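Local coordinates for protein aminomethyltransferase (Bartonella henselae, PDB 3GIR) that belongs to the aminomethyltransferase family, pairing a folate-binding domain with a C-terminal barrel domain, at residues Thr35-Glu43 and Ile227-Glu235. Numbering follows the deposited sequence.
Sequences TLPLYELHE and IGCARALAE
Leu38, the N-cap residue of helix 39-44, and Leu41, in its first turn, reach onto helix 227-238. CD2 of Leu38 lies 3.6 Å from CA of Arg231, a close approach to the backbone that the small side chain of Ala230 probably permits. CB of Ala234 meets CD1 of Leu41 at 3.7 Å and CD1 of Leu38 at 4.0 Å. The other methyl of Leu41, CD2, sits over the centre of one face of the Arg231 guanidinium, 3.7 Å from CZ; the flat face suits a methyl, and the charged nitrogens are left to the glutamates. With CG anti to the backbone N (chi1 -176°) and the chain extended to NE, Arg231 spans the gap between the helices. Its NH1 makes a long salt bridge of 3.7 Å to OE1 of Glu40, while OE2 of Glu235, one turn on, takes weak, bent hydrogen bonds from NE (3.3 Å) and NH2, as part of a salt bridge. This charged network borders the leucines on the exposed side. Pro37, in the type I turn leading into the helix, packs CB on CG2 of Ile227. The short helical segments run 26° from parallel, and Val173 of strand 173-178, in the mixed sheet, touches Pro37, Leu38, Ile227 and Ala230, underlying the junction.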
loop_
_atom_site.group_PDB
_atom_site.type_symbol
_atom_site.label_atom_id
_atom_site.label_comp_id
_atom_site.label_asym_id
_atom_site.label_seq_id
_atom_site.Cartn_x
_atom_site.Cartn_y
_atom_site.Cartn_z
ATOM N N THR A 35 0.742 20.394 2.763
ATOM C CA THR A 35 2.161 20.544 2.469
ATOM C C THR A 35 2.994 19.494 3.270
ATOM O O THR A 35 2.899 19.418 4.486
ATOM C CB THR A 35 2.609 21.937 2.815
ATOM O OG1 THR A 35 1.886 22.847 1.956
ATOM C CG2 THR A 35 4.074 22.146 2.600
ATOM N N LEU A 36 3.886 18.812 2.589
ATOM C CA LEU A 36 4.839 17.896 3.242
ATOM C C LEU A 36 5.774 18.653 4.126
ATOM O O LEU A 36 6.317 19.710 3.752
ATOM C CB LEU A 36 5.682 17.191 2.191
ATOM C CG LEU A 36 4.939 16.167 1.349
ATOM C CD1 LEU A 36 5.795 15.775 0.115
ATOM C CD2 LEU A 36 4.484 14.915 2.161
ATOM N N PRO A 37 5.989 18.121 5.324
ATOM C CA PRO A 37 7.075 18.735 6.140
ATOM C C PRO A 37 8.396 18.967 5.463
ATOM O O PRO A 37 9.040 20.007 5.678
ATOM C CB PRO A 37 7.211 17.701 7.278
ATOM C CG PRO A 37 5.867 17.109 7.439
ATOM C CD PRO A 37 5.350 16.996 6.009
ATOM N N LEU A 38 8.847 18.043 4.607
ATOM C CA LEU A 38 10.098 18.156 3.868
ATOM C C LEU A 38 9.960 18.779 2.449
ATOM O O LEU A 38 10.831 18.604 1.617
ATOM C CB LEU A 38 10.726 16.790 3.767
ATOM C CG LEU A 38 11.040 16.114 5.102
ATOM C CD1 LEU A 38 11.691 14.748 4.824
ATOM C CD2 LEU A 38 11.950 17.017 6.010
ATOM N N TYR A 39 8.869 19.537 2.235
ATOM C CA TYR A 39 8.619 20.173 0.937
ATOM C C TYR A 39 9.845 20.876 0.394
ATOM O O TYR A 39 10.198 20.711 -0.776
ATOM C CB TYR A 39 7.466 21.169 1.019
ATOM C CG TYR A 39 7.314 22.000 -0.239
ATOM C CD1 TYR A 39 6.671 21.481 -1.337
ATOM C CD2 TYR A 39 7.889 23.262 -0.335
ATOM C CE1 TYR A 39 6.493 22.216 -2.522
ATOM C CE2 TYR A 39 7.760 24.018 -1.548
ATOM C CZ TYR A 39 7.046 23.458 -2.615
ATOM O OH TYR A 39 6.898 24.128 -3.786
ATOM N N GLU A 40 10.553 21.642 1.262
ATOM C CA GLU A 40 11.725 22.360 0.746
ATOM C C GLU A 40 12.849 21.474 0.175
ATOM O O GLU A 40 13.542 21.853 -0.795
ATOM C CB GLU A 40 12.314 23.270 1.850
ATOM C CG GLU A 40 11.467 24.467 2.128
ATOM C CD GLU A 40 12.050 25.317 3.304
ATOM O OE1 GLU A 40 13.287 25.208 3.587
ATOM O OE2 GLU A 40 11.277 26.070 3.949
ATOM N N LEU A 41 13.068 20.269 0.744
ATOM C CA LEU A 41 13.992 19.325 0.185
ATOM C C LEU A 41 13.577 18.902 -1.221
ATOM O O LEU A 41 14.447 18.712 -2.100
ATOM C CB LEU A 41 14.192 18.053 1.055
ATOM C CG LEU A 41 14.844 18.167 2.415
ATOM C CD1 LEU A 41 15.096 16.771 3.054
ATOM C CD2 LEU A 41 16.166 18.982 2.245
ATOM N N HIS A 42 12.292 18.712 -1.403
ATOM C CA HIS A 42 11.788 18.303 -2.704
ATOM C C HIS A 42 11.961 19.433 -3.707
ATOM O O HIS A 42 12.378 19.156 -4.849
ATOM C CB HIS A 42 10.342 17.799 -2.629
ATOM C CG HIS A 42 10.208 16.663 -1.687
ATOM N ND1 HIS A 42 10.902 15.488 -1.879
ATOM C CD2 HIS A 42 9.534 16.533 -0.515
ATOM C CE1 HIS A 42 10.616 14.654 -0.892
ATOM N NE2 HIS A 42 9.834 15.273 -0.018
ATOM N N GLU A 43 11.641 20.652 -3.297
ATOM C CA GLU A 43 11.804 21.833 -4.149
ATOM C C GLU A 43 13.285 21.952 -4.556
ATOM O O GLU A 43 13.613 22.099 -5.770
ATOM C CB GLU A 43 11.259 23.058 -3.412
ATOM C CG GLU A 43 10.608 24.090 -4.262
ATOM C CD GLU A 43 11.621 25.037 -4.943
ATOM O OE1 GLU A 43 12.713 25.253 -4.340
ATOM O OE2 GLU A 43 11.337 25.563 -6.080
ATOM N N ILE A 227 8.866 15.093 13.277
ATOM C CA ILE A 227 9.059 16.083 12.213
ATOM C C ILE A 227 10.353 16.900 12.371
ATOM O O ILE A 227 11.074 17.074 11.394
ATOM C CB ILE A 227 7.809 16.957 11.977
ATOM C CG1 ILE A 227 6.660 16.085 11.441
ATOM C CG2 ILE A 227 8.107 18.181 11.109
ATOM C CD1 ILE A 227 5.327 16.827 11.482
ATOM N N GLY A 228 10.697 17.259 13.600
ATOM C CA GLY A 228 11.932 18.039 13.805
ATOM C C GLY A 228 13.229 17.320 13.589
ATOM O O GLY A 228 14.297 17.966 13.478
ATOM N N CYS A 229 13.194 15.990 13.506
ATOM C CA CYS A 229 14.377 15.164 13.269
ATOM C C CYS A 229 14.559 14.741 11.814
ATOM O O CYS A 229 15.597 14.260 11.403
ATOM C CB CYS A 229 14.293 13.846 14.023
ATOM S SG CYS A 229 14.296 14.023 15.881
ATOM N N ALA A 230 13.529 15.023 11.013
ATOM C CA ALA A 230 13.425 14.378 9.727
ATOM C C ALA A 230 14.291 14.939 8.671
ATOM O O ALA A 230 14.774 14.190 7.850
ATOM C CB ALA A 230 11.956 14.411 9.244
ATOM N N ARG A 231 14.428 16.273 8.573
ATOM C CA ARG A 231 15.208 16.844 7.485
ATOM C C ARG A 231 16.632 16.354 7.523
ATOM O O ARG A 231 17.224 15.939 6.530
ATOM C CB ARG A 231 15.125 18.352 7.535
ATOM C CG ARG A 231 15.805 19.060 6.434
ATOM C CD ARG A 231 15.900 20.564 6.683
ATOM N NE ARG A 231 16.800 21.114 5.688
ATOM C CZ ARG A 231 16.462 21.777 4.584
ATOM N NH1 ARG A 231 15.183 22.087 4.278
ATOM N NH2 ARG A 231 17.458 22.179 3.788
ATOM N N ALA A 232 17.216 16.361 8.720
ATOM C CA ALA A 232 18.555 15.849 8.864
ATOM C C ALA A 232 18.720 14.367 8.461
ATOM O O ALA A 232 19.685 13.985 7.771
ATOM C CB ALA A 232 19.082 16.160 10.319
ATOM N N LEU A 233 17.799 13.498 8.839
ATOM C CA LEU A 233 17.853 12.139 8.452
ATOM C C LEU A 233 17.769 11.989 6.920
ATOM O O LEU A 233 18.482 11.218 6.311
ATOM C CB LEU A 233 16.752 11.329 9.127
ATOM C CG LEU A 233 16.646 9.865 8.697
ATOM C CD1 LEU A 233 17.983 9.089 8.940
ATOM C CD2 LEU A 233 15.434 9.115 9.269
ATOM N N ALA A 234 16.800 12.661 6.336
ATOM C CA ALA A 234 16.660 12.554 4.887
ATOM C C ALA A 234 17.882 13.013 4.144
ATOM O O ALA A 234 18.312 12.306 3.216
ATOM C CB ALA A 234 15.438 13.335 4.403
ATOM N N GLU A 235 18.512 14.102 4.582
ATOM C CA GLU A 235 19.730 14.560 3.956
ATOM C C GLU A 235 20.845 13.562 4.164
ATOM O O GLU A 235 21.645 13.334 3.253
ATOM C CB GLU A 235 20.136 15.933 4.471
ATOM C CG GLU A 235 19.213 17.065 4.124
ATOM C CD GLU A 235 19.544 18.377 4.922
ATOM O OE1 GLU A 235 19.986 18.282 6.117
ATOM O OE2 GLU A 235 19.341 19.485 4.371
#